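Uncharacterized protein (Staphylococcus aureus subsp. aureus, PDB 3H04) is of unknown function but has an alpha/beta-hydrolase fold and a probable Ser-His-Asp triad, consistent with a serine hydrolase or esterase. Local coordinates at residues D120-F125 and T208-F213; Y128-T133 and S228-N233; I201-L206 and M232-H237; V212-C217 and S238-V243. All coordinates share one frame; numbering follows the deposited sequence.

Contact 1. Residues D120-F125 and T208-F213; sequences DGVIDF and TLPPVF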
loop_
_atom_site.group_PDB
_atom_site.type_symbol
_atom_site.label_atom_id
_atom_site.label_comp_id
_atom_site.label_asym_id
_atom_site.label_seq_id
_atom_site.Cartn_x
_atom_site.Cartn_y
_atom_site.Cartn_z
ATOM N N ASP A 120 -7.427 -8.058 11.946
ATOM C CA ASP A 120 -7.023 -7.754 13.341
ATOM C C ASP A 120 -6.205 -6.488 13.544
ATOM O O ASP A 120 -6.016 -6.019 14.670
ATOM C CB ASP A 120 -6.295 -8.967 13.890
ATOM C CG ASP A 120 -7.168 -10.187 13.813
ATOM O OD1 ASP A 120 -8.032 -10.282 14.670
ATOM O OD2 ASP A 120 -7.074 -10.986 12.854
ATOM N N GLY A 121 -5.740 -5.912 12.448
ATOM C CA GLY A 121 -4.977 -4.674 12.514
ATOM C C GLY A 121 -4.426 -4.257 11.178
ATOM O O GLY A 121 -4.389 -5.047 10.243
ATOM N N VAL A 122 -3.969 -3.001 11.110
ATOM C CA VAL A 122 -3.411 -2.435 9.894
ATOM C C VAL A 122 -2.133 -1.699 10.214
ATOM O O VAL A 122 -2.076 -0.956 11.229
ATOM C CB VAL A 122 -4.363 -1.358 9.233
ATOM C CG1 VAL A 122 -3.656 -0.728 7.976
ATOM C CG2 VAL A 122 -5.690 -1.996 8.837
ATOM N N ILE A 123 -1.114 -1.916 9.380
ATOM C CA ILE A 123 0.144 -1.193 9.444
ATOM C C ILE A 123 0.192 -0.287 8.228
ATOM O O ILE A 123 0.158 -0.777 7.113
ATOM C CB ILE A 123 1.344 -2.114 9.452
ATOM C CG1 ILE A 123 1.131 -3.238 10.489
ATOM C CG2 ILE A 123 2.648 -1.283 9.642
ATOM C CD1 ILE A 123 1.824 -4.509 10.128
ATOM N N ASP A 124 0.230 1.025 8.470
ATOM C CA ASP A 124 0.081 2.085 7.455
ATOM C C ASP A 124 1.350 2.884 7.447
ATOM O O ASP A 124 1.576 3.722 8.339
ATOM C CB ASP A 124 -1.119 2.972 7.820
ATOM C CG ASP A 124 -1.196 4.294 7.049
ATOM O OD1 ASP A 124 -0.489 4.517 6.035
ATOM O OD2 ASP A 124 -2.000 5.156 7.532
ATOM N N PHE A 125 2.211 2.599 6.459
ATOM C CA PHE A 125 3.426 3.390 6.272
ATOM C C PHE A 125 3.133 4.439 5.189
ATOM O O PHE A 125 2.894 4.089 4.026
ATOM C CB PHE A 125 4.605 2.527 5.846
ATOM C CG PHE A 125 5.359 1.860 6.967
ATOM C CD1 PHE A 125 4.812 1.663 8.249
ATOM C CD2 PHE A 125 6.645 1.404 6.720
ATOM C CE1 PHE A 125 5.551 0.986 9.260
ATOM C CE2 PHE A 125 7.359 0.775 7.684
ATOM C CZ PHE A 125 6.829 0.554 8.966
ATOM N N THR A 208 -14.674 2.445 13.132
ATOM C CA THR A 208 -14.814 1.024 13.384
ATOM C C THR A 208 -13.623 0.216 12.917
ATOM O O THR A 208 -13.690 -1.000 12.929
ATOM C CB THR A 208 -16.100 0.483 12.683
ATOM O OG1 THR A 208 -15.926 0.575 11.279
ATOM C CG2 THR A 208 -17.318 1.289 13.127
ATOM N N LEU A 209 -12.541 0.876 12.490
ATOM C CA LEU A 209 -11.364 0.128 12.040
ATOM C C LEU A 209 -10.656 -0.563 13.200
ATOM O O LEU A 209 -10.719 -0.072 14.337
ATOM C CB LEU A 209 -10.395 1.016 11.275
ATOM C CG LEU A 209 -10.749 1.477 9.871
ATOM C CD1 LEU A 209 -9.594 2.248 9.333
ATOM C CD2 LEU A 209 -11.104 0.257 8.965
ATOM N N PRO A 210 -9.992 -1.717 12.934
ATOM C CA PRO A 210 -9.146 -2.347 13.949
ATOM C C PRO A 210 -7.914 -1.457 14.216
ATOM O O PRO A 210 -7.764 -0.426 13.597
ATOM C CB PRO A 210 -8.744 -3.689 13.299
ATOM C CG PRO A 210 -8.723 -3.382 11.857
ATOM C CD PRO A 210 -9.894 -2.428 11.652
ATOM N N PRO A 211 -7.038 -1.833 15.147
ATOM C CA PRO A 211 -5.962 -0.893 15.435
ATOM C C PRO A 211 -5.047 -0.593 14.268
ATOM O O PRO A 211 -4.700 -1.492 13.487
ATOM C CB PRO A 211 -5.166 -1.599 16.546
ATOM C CG PRO A 211 -6.115 -2.500 17.210
ATOM C CD PRO A 211 -7.035 -2.959 16.096
ATOM N N VAL A 212 -4.601 0.657 14.190
ATOM C CA VAL A 212 -3.760 1.112 13.098
ATOM C C VAL A 212 -2.418 1.607 13.564
ATOM O O VAL A 212 -2.337 2.519 14.430
ATOM C CB VAL A 212 -4.389 2.237 12.305
ATOM C CG1 VAL A 212 -3.503 2.502 11.077
ATOM C CG2 VAL A 212 -5.893 1.875 11.872
ATOM N N PHE A 213 -1.351 1.017 13.040
ATOM C CA PHE A 213 0.031 1.543 13.297
ATOM C C PHE A 213 0.379 2.502 12.166
ATOM O O PHE A 213 0.270 2.121 11.001
ATOM C CB PHE A 213 1.012 0.395 13.376
ATOM C CG PHE A 213 2.435 0.792 13.716
ATOM C CD1 PHE A 213 2.910 0.634 14.987
ATOM C CD2 PHE A 213 3.284 1.347 12.727
ATOM C CE1 PHE A 213 4.227 0.998 15.323
ATOM C CE2 PHE A 213 4.589 1.713 13.049
ATOM C CZ PHE A 213 5.056 1.548 14.359
#

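Contact 2. Residues Y128-T133 and S228-N233; sequences YSRINT and SEHIMN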
loop_
_atom_site.group_PDB
_atom_site.type_symbol
_atom_site.label_atom_id
_atom_site.label_comp_id
_atom_site.label_asym_id
_atom_site.label_seq_id
_atom_site.Cartn_x
_atom_site.Cartn_y
_atom_site.Cartn_z
ATOM N N TYR A 128 -2.727 6.763 3.085
ATOM C CA TYR A 128 -3.866 7.644 3.097
ATOM C C TYR A 128 -5.116 6.799 3.032
ATOM O O TYR A 128 -5.059 5.674 2.586
ATOM C CB TYR A 128 -3.829 8.585 1.888
ATOM C CG TYR A 128 -3.463 7.958 0.558
ATOM C CD1 TYR A 128 -4.447 7.531 -0.322
ATOM C CD2 TYR A 128 -2.123 7.757 0.199
ATOM C CE1 TYR A 128 -4.119 6.950 -1.551
ATOM C CE2 TYR A 128 -1.773 7.191 -1.066
ATOM C CZ TYR A 128 -2.787 6.814 -1.917
ATOM O OH TYR A 128 -2.506 6.237 -3.106
ATOM N N SER A 129 -6.242 7.374 3.443
ATOM C CA SER A 129 -7.544 6.672 3.501
ATOM C C SER A 129 -8.557 7.174 2.449
ATOM O O SER A 129 -9.748 6.824 2.473
ATOM C CB SER A 129 -8.135 6.890 4.895
ATOM O OG SER A 129 -8.454 8.275 5.136
ATOM N N ARG A 130 -8.108 8.102 1.620
ATOM C CA ARG A 130 -9.007 8.757 0.667
ATOM C C ARG A 130 -8.178 9.262 -0.512
ATOM O O ARG A 130 -6.983 9.541 -0.355
ATOM C CB ARG A 130 -9.748 9.904 1.359
ATOM C CG ARG A 130 -8.767 10.804 2.100
ATOM C CD ARG A 130 -9.373 11.973 2.831
ATOM N NE ARG A 130 -8.312 12.751 3.487
ATOM C CZ ARG A 130 -8.543 13.818 4.249
ATOM N NH1 ARG A 130 -9.776 14.229 4.461
ATOM N NH2 ARG A 130 -7.536 14.489 4.798
ATOM N N ILE A 131 -8.803 9.335 -1.684
ATOM C CA ILE A 131 -8.185 9.954 -2.880
ATOM C C ILE A 131 -8.742 11.335 -3.199
ATOM O O ILE A 131 -8.086 12.100 -3.906
ATOM C CB ILE A 131 -8.264 9.060 -4.125
ATOM C CG1 ILE A 131 -9.680 8.642 -4.448
ATOM C CG2 ILE A 131 -7.427 7.790 -3.886
ATOM C CD1 ILE A 131 -9.783 7.897 -5.737
ATOM N N ASN A 132 -9.919 11.653 -2.666
ATOM C CA ASN A 132 -10.578 12.929 -2.886
ATOM C C ASN A 132 -10.008 13.951 -1.940
ATOM O O ASN A 132 -10.665 14.328 -0.970
ATOM C CB ASN A 132 -12.096 12.823 -2.672
ATOM C CG ASN A 132 -12.815 14.127 -2.967
ATOM O OD1 ASN A 132 -12.253 15.029 -3.606
ATOM N ND2 ASN A 132 -14.055 14.242 -2.510
ATOM N N THR A 133 -8.800 14.425 -2.225
ATOM C CA THR A 133 -8.106 15.356 -1.332
ATOM C C THR A 133 -7.322 16.325 -2.232
ATOM O O THR A 133 -6.950 15.976 -3.366
ATOM C CB THR A 133 -7.226 14.559 -0.233
ATOM O OG1 THR A 133 -6.952 13.205 -0.649
ATOM C CG2 THR A 133 -7.927 14.412 1.024
ATOM N N SER A 228 -2.381 11.076 7.529
ATOM C CA SER A 228 -2.277 10.257 8.737
ATOM C C SER A 228 -3.001 10.906 9.912
ATOM O O SER A 228 -3.699 10.196 10.674
ATOM C CB SER A 228 -0.820 10.015 9.113
ATOM O OG SER A 228 -0.202 9.025 8.296
ATOM N N GLU A 229 -2.849 12.238 10.059
ATOM C CA GLU A 229 -3.583 12.987 11.120
ATOM C C GLU A 229 -5.084 12.788 10.934
ATOM O O GLU A 229 -5.801 12.550 11.899
ATOM C CB GLU A 229 -3.230 14.479 11.120
ATOM C CG GLU A 229 -1.766 14.780 11.384
ATOM C CD GLU A 229 -1.341 16.234 11.085
ATOM O OE1 GLU A 229 -2.154 17.065 10.605
ATOM O OE2 GLU A 229 -0.163 16.518 11.356
ATOM N N HIS A 230 -5.552 12.790 9.688
ATOM C CA HIS A 230 -6.979 12.522 9.395
ATOM C C HIS A 230 -7.455 11.157 9.944
ATOM O O HIS A 230 -8.552 11.052 10.524
ATOM C CB HIS A 230 -7.280 12.577 7.896
ATOM C CG HIS A 230 -8.700 12.225 7.546
ATOM N ND1 HIS A 230 -9.771 12.991 7.935
ATOM C CD2 HIS A 230 -9.220 11.184 6.847
ATOM C CE1 HIS A 230 -10.892 12.438 7.507
ATOM N NE2 HIS A 230 -10.584 11.350 6.829
ATOM N N ILE A 231 -6.633 10.128 9.767
ATOM C CA ILE A 231 -6.989 8.797 10.246
ATOM C C ILE A 231 -7.037 8.814 11.787
ATOM O O ILE A 231 -8.024 8.381 12.398
ATOM C CB ILE A 231 -5.994 7.762 9.697
ATOM C CG1 ILE A 231 -6.231 7.606 8.194
ATOM C CG2 ILE A 231 -6.194 6.429 10.349
ATOM C CD1 ILE A 231 -5.094 7.032 7.459
ATOM N N MET A 232 -6.033 9.434 12.378
ATOM C CA MET A 232 -5.951 9.579 13.840
ATOM C C MET A 232 -7.062 10.441 14.416
ATOM O O MET A 232 -7.311 10.388 15.627
ATOM C CB MET A 232 -4.611 10.229 14.240
ATOM C CG MET A 232 -3.408 9.668 13.523
ATOM S SD MET A 232 -2.338 8.657 14.559
ATOM C CE MET A 232 -1.684 9.938 15.583
ATOM N N ASN A 233 -7.694 11.298 13.612
ATOM C CA ASN A 233 -8.899 11.996 14.052
ATOM C C ASN A 233 -10.140 11.109 14.295
ATOM O O ASN A 233 -11.128 11.571 14.839
ATOM C CB ASN A 233 -9.251 13.140 13.078
ATOM C CG ASN A 233 -8.215 14.298 13.104
ATOM O OD1 ASN A 233 -7.335 14.385 13.971
ATOM N ND2 ASN A 233 -8.315 15.176 12.118
HETATM O O HOH W 1 -11.040 9.142 4.794
#

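Contact 3. Residues I201-L206 and M232-H237; sequences IAPDEL and MNHVPH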
loop_
_atom_site.group_PDB
_atom_site.type_symbol
_atom_site.label_atom_id
_atom_site.label_comp_id
_atom_site.label_asym_id
_atom_site.label_seq_id
_atom_site.Cartn_x
_atom_site.Cartn_y
_atom_site.Cartn_z
ATOM N N ILE A 201 -12.642 6.541 2.754
ATOM C CA ILE A 201 -13.178 5.861 3.952
ATOM C C ILE A 201 -13.866 6.884 4.838
ATOM O O ILE A 201 -13.215 7.819 5.328
ATOM C CB ILE A 201 -12.094 5.073 4.713
ATOM C CG1 ILE A 201 -11.471 4.022 3.830
ATOM C CG2 ILE A 201 -12.680 4.337 5.924
ATOM C CD1 ILE A 201 -10.304 3.280 4.524
ATOM N N ALA A 202 -15.186 6.740 5.022
ATOM C CA ALA A 202 -15.980 7.710 5.773
ATOM C C ALA A 202 -15.601 7.744 7.266
ATOM O O ALA A 202 -15.097 6.754 7.794
ATOM C CB ALA A 202 -17.501 7.417 5.637
ATOM N N PRO A 203 -15.877 8.873 7.953
ATOM C CA PRO A 203 -15.576 8.947 9.398
ATOM C C PRO A 203 -16.164 7.793 10.231
ATOM O O PRO A 203 -15.474 7.263 11.115
ATOM C CB PRO A 203 -16.211 10.270 9.801
ATOM C CG PRO A 203 -16.051 11.111 8.609
ATOM C CD PRO A 203 -16.404 10.170 7.472
ATOM N N ASP A 204 -17.414 7.412 9.935
ATOM C CA ASP A 204 -18.105 6.346 10.671
ATOM C C ASP A 204 -17.489 4.974 10.436
ATOM O O ASP A 204 -17.576 4.101 11.294
ATOM C CB ASP A 204 -19.593 6.309 10.327
ATOM C CG ASP A 204 -20.415 7.301 11.144
ATOM O OD1 ASP A 204 -19.835 7.967 12.044
ATOM O OD2 ASP A 204 -21.654 7.381 10.920
ATOM N N GLU A 205 -16.856 4.811 9.272
ATOM C CA GLU A 205 -16.120 3.636 8.905
ATOM C C GLU A 205 -14.724 3.625 9.543
ATOM O O GLU A 205 -14.312 2.585 10.068
ATOM C CB GLU A 205 -16.005 3.571 7.365
ATOM C CG GLU A 205 -17.355 3.483 6.674
ATOM C CD GLU A 205 -17.766 2.050 6.402
ATOM O OE1 GLU A 205 -17.555 1.175 7.297
ATOM O OE2 GLU A 205 -18.283 1.793 5.269
ATOM N N LEU A 206 -14.045 4.775 9.566
ATOM C CA LEU A 206 -12.748 4.891 10.252
ATOM C C LEU A 206 -12.873 4.532 11.751
ATOM O O LEU A 206 -12.017 3.851 12.341
ATOM C CB LEU A 206 -12.198 6.310 10.106
ATOM C CG LEU A 206 -11.602 6.671 8.749
ATOM C CD1 LEU A 206 -11.244 8.152 8.742
ATOM C CD2 LEU A 206 -10.370 5.782 8.495
ATOM N N MET A 232 -6.033 9.434 12.378
ATOM C CA MET A 232 -5.951 9.579 13.840
ATOM C C MET A 232 -7.062 10.441 14.416
ATOM O O MET A 232 -7.311 10.388 15.627
ATOM C CB MET A 232 -4.611 10.229 14.240
ATOM C CG MET A 232 -3.408 9.668 13.523
ATOM S SD MET A 232 -2.338 8.657 14.559
ATOM C CE MET A 232 -1.684 9.938 15.583
ATOM N N ASN A 233 -7.694 11.298 13.612
ATOM C CA ASN A 233 -8.899 11.996 14.052
ATOM C C ASN A 233 -10.140 11.109 14.295
ATOM O O ASN A 233 -11.128 11.571 14.839
ATOM C CB ASN A 233 -9.251 13.140 13.078
ATOM C CG ASN A 233 -8.215 14.298 13.104
ATOM O OD1 ASN A 233 -7.335 14.385 13.971
ATOM N ND2 ASN A 233 -8.315 15.176 12.118
ATOM N N HIS A 234 -10.103 9.842 13.912
ATOM C CA HIS A 234 -11.311 8.996 13.979
ATOM C C HIS A 234 -11.123 7.580 14.507
ATOM O O HIS A 234 -12.054 7.032 15.068
ATOM C CB HIS A 234 -11.928 8.900 12.561
ATOM C CG HIS A 234 -12.459 10.216 12.076
ATOM N ND1 HIS A 234 -13.602 10.774 12.604
ATOM C CD2 HIS A 234 -11.937 11.148 11.243
ATOM C CE1 HIS A 234 -13.798 11.963 12.067
ATOM N NE2 HIS A 234 -12.809 12.215 11.233
ATOM N N VAL A 235 -9.990 6.936 14.223
ATOM C CA VAL A 235 -9.839 5.510 14.585
ATOM C C VAL A 235 -9.661 5.339 16.087
ATOM O O VAL A 235 -9.113 6.263 16.762
ATOM C CB VAL A 235 -8.715 4.745 13.824
ATOM C CG1 VAL A 235 -8.974 4.778 12.287
ATOM C CG2 VAL A 235 -7.318 5.264 14.209
ATOM N N PRO A 236 -10.169 4.206 16.633
ATOM C CA PRO A 236 -10.180 4.091 18.073
ATOM C C PRO A 236 -8.833 3.698 18.709
ATOM O O PRO A 236 -8.609 3.978 19.886
ATOM C CB PRO A 236 -11.252 3.000 18.351
ATOM C CG PRO A 236 -11.417 2.261 16.993
ATOM C CD PRO A 236 -11.131 3.272 15.976
ATOM N N HIS A 237 -7.968 3.047 17.938
ATOM C CA HIS A 237 -6.685 2.603 18.451
ATOM C C HIS A 237 -5.636 2.908 17.413
ATOM O O HIS A 237 -5.737 2.385 16.266
ATOM C CB HIS A 237 -6.708 1.087 18.707
ATOM C CG HIS A 237 -7.843 0.641 19.571
ATOM N ND1 HIS A 237 -8.966 0.017 19.060
ATOM C CD2 HIS A 237 -8.044 0.755 20.888
ATOM C CE1 HIS A 237 -9.807 -0.240 20.044
ATOM N NE2 HIS A 237 -9.272 0.198 21.166
#

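Contact 4. Residues V212-C217 and S238-V243; sequences VFIAHC and STFERV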
loop_
_atom_site.group_PDB
_atom_site.type_symbol
_atom_site.label_atom_id
_atom_site.label_comp_id
_atom_site.label_asym_id
_atom_site.label_seq_id
_atom_site.Cartn_x
_atom_site.Cartn_y
_atom_site.Cartn_z
ATOM N N VAL A 212 -4.601 0.657 14.190
ATOM C CA VAL A 212 -3.760 1.112 13.098
ATOM C C VAL A 212 -2.418 1.607 13.564
ATOM O O VAL A 212 -2.337 2.519 14.430
ATOM C CB VAL A 212 -4.389 2.237 12.305
ATOM C CG1 VAL A 212 -3.503 2.502 11.077
ATOM C CG2 VAL A 212 -5.893 1.875 11.872
ATOM N N PHE A 213 -1.351 1.017 13.040
ATOM C CA PHE A 213 0.031 1.543 13.297
ATOM C C PHE A 213 0.379 2.502 12.166
ATOM O O PHE A 213 0.270 2.121 11.001
ATOM C CB PHE A 213 1.012 0.395 13.376
ATOM C CG PHE A 213 2.435 0.792 13.716
ATOM C CD1 PHE A 213 2.910 0.634 14.987
ATOM C CD2 PHE A 213 3.284 1.347 12.727
ATOM C CE1 PHE A 213 4.227 0.998 15.323
ATOM C CE2 PHE A 213 4.589 1.713 13.049
ATOM C CZ PHE A 213 5.056 1.548 14.359
ATOM N N ILE A 214 0.777 3.732 12.467
ATOM C CA ILE A 214 1.065 4.730 11.424
ATOM C C ILE A 214 2.506 5.157 11.573
ATOM O O ILE A 214 2.926 5.468 12.698
ATOM C CB ILE A 214 0.146 5.943 11.526
ATOM C CG1 ILE A 214 -1.339 5.457 11.464
ATOM C CG2 ILE A 214 0.548 7.004 10.440
ATOM C CD1 ILE A 214 -2.426 6.495 11.874
ATOM N N ALA A 215 3.266 5.181 10.451
ATOM C CA ALA A 215 4.622 5.804 10.422
ATOM C C ALA A 215 4.584 6.764 9.232
ATOM O O ALA A 215 4.202 6.338 8.112
ATOM C CB ALA A 215 5.748 4.762 10.271
ATOM N N HIS A 216 4.922 8.014 9.456
ATOM C CA HIS A 216 4.810 9.027 8.449
ATOM C C HIS A 216 5.752 10.194 8.731
ATOM O O HIS A 216 5.839 10.591 9.818
ATOM C CB HIS A 216 3.364 9.486 8.385
ATOM C CG HIS A 216 2.957 10.070 7.076
ATOM N ND1 HIS A 216 1.694 9.940 6.571
ATOM C CD2 HIS A 216 3.642 10.811 6.185
ATOM C CE1 HIS A 216 1.620 10.567 5.421
ATOM N NE2 HIS A 216 2.788 11.101 5.165
ATOM N N CYS A 217 6.505 10.662 7.752
ATOM C CA CYS A 217 7.397 11.803 7.933
ATOM C C CYS A 217 6.622 13.094 7.930
ATOM O O CYS A 217 5.764 13.315 7.043
ATOM C CB CYS A 217 8.394 11.869 6.789
ATOM S SG CYS A 217 9.549 10.469 6.838
ATOM N N SER A 238 -4.672 3.764 17.790
ATOM C CA SER A 238 -3.566 4.105 16.897
ATOM C C SER A 238 -2.263 4.203 17.638
ATOM O O SER A 238 -2.214 4.430 18.829
ATOM C CB SER A 238 -3.817 5.401 16.060
ATOM O OG SER A 238 -3.901 6.594 16.848
ATOM N N THR A 239 -1.190 3.982 16.905
ATOM C CA THR A 239 0.167 4.189 17.377
ATOM C C THR A 239 0.781 4.951 16.213
ATOM O O THR A 239 0.597 4.539 15.045
ATOM C CB THR A 239 0.920 2.832 17.592
ATOM O OG1 THR A 239 0.273 2.086 18.635
ATOM C CG2 THR A 239 2.402 3.021 17.979
ATOM N N PHE A 240 1.479 6.031 16.524
ATOM C CA PHE A 240 1.932 6.979 15.514
ATOM C C PHE A 240 3.435 7.271 15.740
ATOM O O PHE A 240 3.853 7.788 16.809
ATOM C CB PHE A 240 1.114 8.241 15.624
ATOM C CG PHE A 240 1.288 9.234 14.496
ATOM C CD1 PHE A 240 1.887 8.909 13.272
ATOM C CD2 PHE A 240 0.801 10.535 14.679
ATOM C CE1 PHE A 240 2.021 9.898 12.243
ATOM C CE2 PHE A 240 0.886 11.502 13.662
ATOM C CZ PHE A 240 1.518 11.169 12.430
ATOM N N GLU A 241 4.212 6.936 14.725
ATOM C CA GLU A 241 5.572 7.432 14.582
ATOM C C GLU A 241 5.620 8.525 13.543
ATOM O O GLU A 241 5.480 8.294 12.307
ATOM C CB GLU A 241 6.499 6.293 14.185
ATOM C CG GLU A 241 6.640 5.251 15.280
ATOM C CD GLU A 241 7.479 5.776 16.406
ATOM O OE1 GLU A 241 8.640 6.185 16.134
ATOM O OE2 GLU A 241 7.003 5.770 17.562
ATOM N N ARG A 242 5.865 9.712 14.056
ATOM C CA ARG A 242 5.839 10.941 13.293
ATOM C C ARG A 242 7.319 11.278 13.111
ATOM O O ARG A 242 7.971 11.832 13.995
ATOM C CB ARG A 242 5.060 11.994 14.093
ATOM C CG ARG A 242 4.522 13.108 13.301
ATOM C CD ARG A 242 3.997 14.291 14.170
ATOM N NE ARG A 242 3.867 15.357 13.207
ATOM C CZ ARG A 242 2.788 15.605 12.496
ATOM N NH1 ARG A 242 1.623 15.038 12.801
ATOM N NH2 ARG A 242 2.847 16.553 11.584
ATOM N N VAL A 243 7.857 10.895 11.970
ATOM C CA VAL A 243 9.288 10.968 11.707
ATOM C C VAL A 243 9.650 12.367 11.218
ATOM O O VAL A 243 9.008 12.899 10.316
ATOM C CB VAL A 243 9.686 9.893 10.695
ATOM C CG1 VAL A 243 11.194 9.989 10.313
ATOM C CG2 VAL A 243 9.338 8.521 11.262
#

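Contact 1. Residues D120-F125 and T208-F213
The ring of F213 lies at the apolar centre, laid along the flank of strand 121-125. With CG anti to the backbone N (chi1 -177°), the ring is brought alongside I123 and F125, meeting both obliquely. Its CE2 comes within 4.0 Å of F125 CE1, and its CD2 touches the methyl I123 CG2 at 4.1 Å. Helix 256-273 closes over this face through V265, so large apolar side chains suit this buried face. The other face carries the smaller, beta-branched V122 and V212; V212 CG1 reaches D124 CB at 4.1 Å, and helix 105-116 packs there, A114 against V122. Between the two faces run three nearly straight hydrogen bonds of a parallel ladder. V122 N donates to P211 O, F213 N to V122 O at 2.8 Å and D124 N to F213 O, each donor lying nearly along the C=O axis. Toward the start of the strands the prolines take over: P210 CB rests on the D120-G121 peptide, 3.8 Å from D120 C, and P211 CD lies 3.5 Å from D120 O. P211 has no N-H to offer, yet its carbonyl still opens the ladder, while G121, with no side chain, lets P211 O come close to its CA. At the polar edge D120 turns away to bind I98 N through OD2, and D124 OD1 takes G127 N just beyond the strand. Both carboxylates are thus bound to backbone amides, which would stabilise their charged forms, and cohesion between the segments rests on main-chain bonds and apolar packing.

Contact 2. Residues Y128-T133 and S228-N233
R130 leaves the backbone in the crowded position, CG between N and the carbonyl carbon (chi1 50°), and then runs fully extended from CG to NE, so that its flat end is delivered onto the imidazole of H230. Guanidinium and ring are stacked face to face, centres 3.8 Å apart and planes at 4°, with NH1 over the middle of the ring and NH2 reaching back to H230 CB at 3.6 Å. In H230, CG anti to the backbone N carries the imidazole out toward R130. T133 CG2 lies against the opposite face of the guanidinium, and a salt bridge from NE to E227 fixes its rotation; the nearby positive charge would tend to disfavour protonation of H230, though E227 partly offsets it. The contact ties the loop after strand 121-125 of this alpha/beta-hydrolase fold to helix 226-232. S129 also takes the crowded rotamer (chi1 65°), which sets OG at the edge of the imidazole, in its plane, 3.5 Å from H230 CD2. One water bridges the two polar ends, 2.7 Å from S129 OG and 3.0 Å from H230 NE2. Deeper in, I231 has CG1 anti to the carbonyl carbon, and that CG1 packs against S129 CB at 3.9 Å.

Contact 3. Residues I201-L206 and M232-H237
L206 and H234 meet with L206 CB against H234 CB at 3.6 Å, while the branch L206 CD1 reaches the imidazole obliquely, 4.0 Å from H234 CD2. P203, one helical turn earlier, covers a face of the same ring. Its CB stands 4.0 Å from the ring centroid and 24° off the normal, a CH-pi contact displaced toward the CE1 side, where P203 CB to H234 CE1 is 3.7 Å. A flat imidazole suits this place because it can lie against a proline ring and a leucine side chain together. V235 meets the leucine's carbonyl and its other methyl branch: V235 CG1 packs 3.2 Å from L206 O and 4.2 Å from L206 CD2, and V235 CA makes a CA-H...O contact to that carbonyl. P236 CD approaches L206 O as well, so carbons of V235 and P236 both lie against this carbonyl.

In both L206 and H234, CG is anti to the carbonyl carbon, with chi1 of -76° and -66°, and this brings the two side chains together, crossing obliquely. The short helix 203-206 is held by L206 N bonding to A202 O, with P203 at its first turn, where a missing N-H costs no helical bond. Behind it I201 packs on helix 105-116 and bonds through its backbone to S129, while the ring of H230 meets that of H234 and V235 touches L209. This is plain surface packing in an alpha/beta-hydrolase fold, joining the loop between helix 226-232 and strand 238-243 to the short helix that precedes strand 212-217.

Contact 4. Residues V212-C217 and S238-V243
From its CB the side chain of F240 swings CG anti to the backbone N (chi1 -170°) and leans the ring toward strand 212-217. CD1 takes the first contacts, 3.6 Å from I214 O, which lies in the ring plane at its edge, and 3.7 Å from the methyl I214 CG2. CE1 comes next, touching I214 CG2 again and then H216 CB at 4.1 Å, while R242 CB covers a face of the ring near its rim. The flat ring is long enough to touch both I214 and H216, which lie on its side of the sheet. On the opposite face of the sheet, T239 CG2 lies 3.8 Å from F213 CE1, and C217 SG packs on V243 CG1 at 3.9 Å. Five hydrogen bonds hold the parallel ladder, from T239 N to V212 O through V243 N to H216 O; in the last the donor stands above the carbonyl plane. H216 is gripped on both ring nitrogens, by S228 OG and V223 O, and R242 pairs with E229. The strands form a beta-alpha-beta unit through helix 226-232, which covers the I214 and F240 face; helix 256-273 covers the other, and strand 238-243 is one of the two outermost strands.

Contacts 1 and 4 share strand 212-217, its two edges paired with strands 121-125 and 238-243, so both rest on parallel ladders. Contact 1 is buried between helices on both faces and its side-chain packing is mostly apolar; contact 4 reaches one of the sheet's two outermost strands and mixes in polar and charged residues. Contacts 2 and 3 contain no ladder and depend on side chains: contact 2, buried, stacks charge on a ring and uses a water, whereas contact 3 is surface packing. Those two meet at helix 226-232 and the loop that follows. Polar side-chain bonds tie that helix to strands 212-217 and 238-243, and H237 O probably bonds V212 N, carrying contact 3 into the sheet.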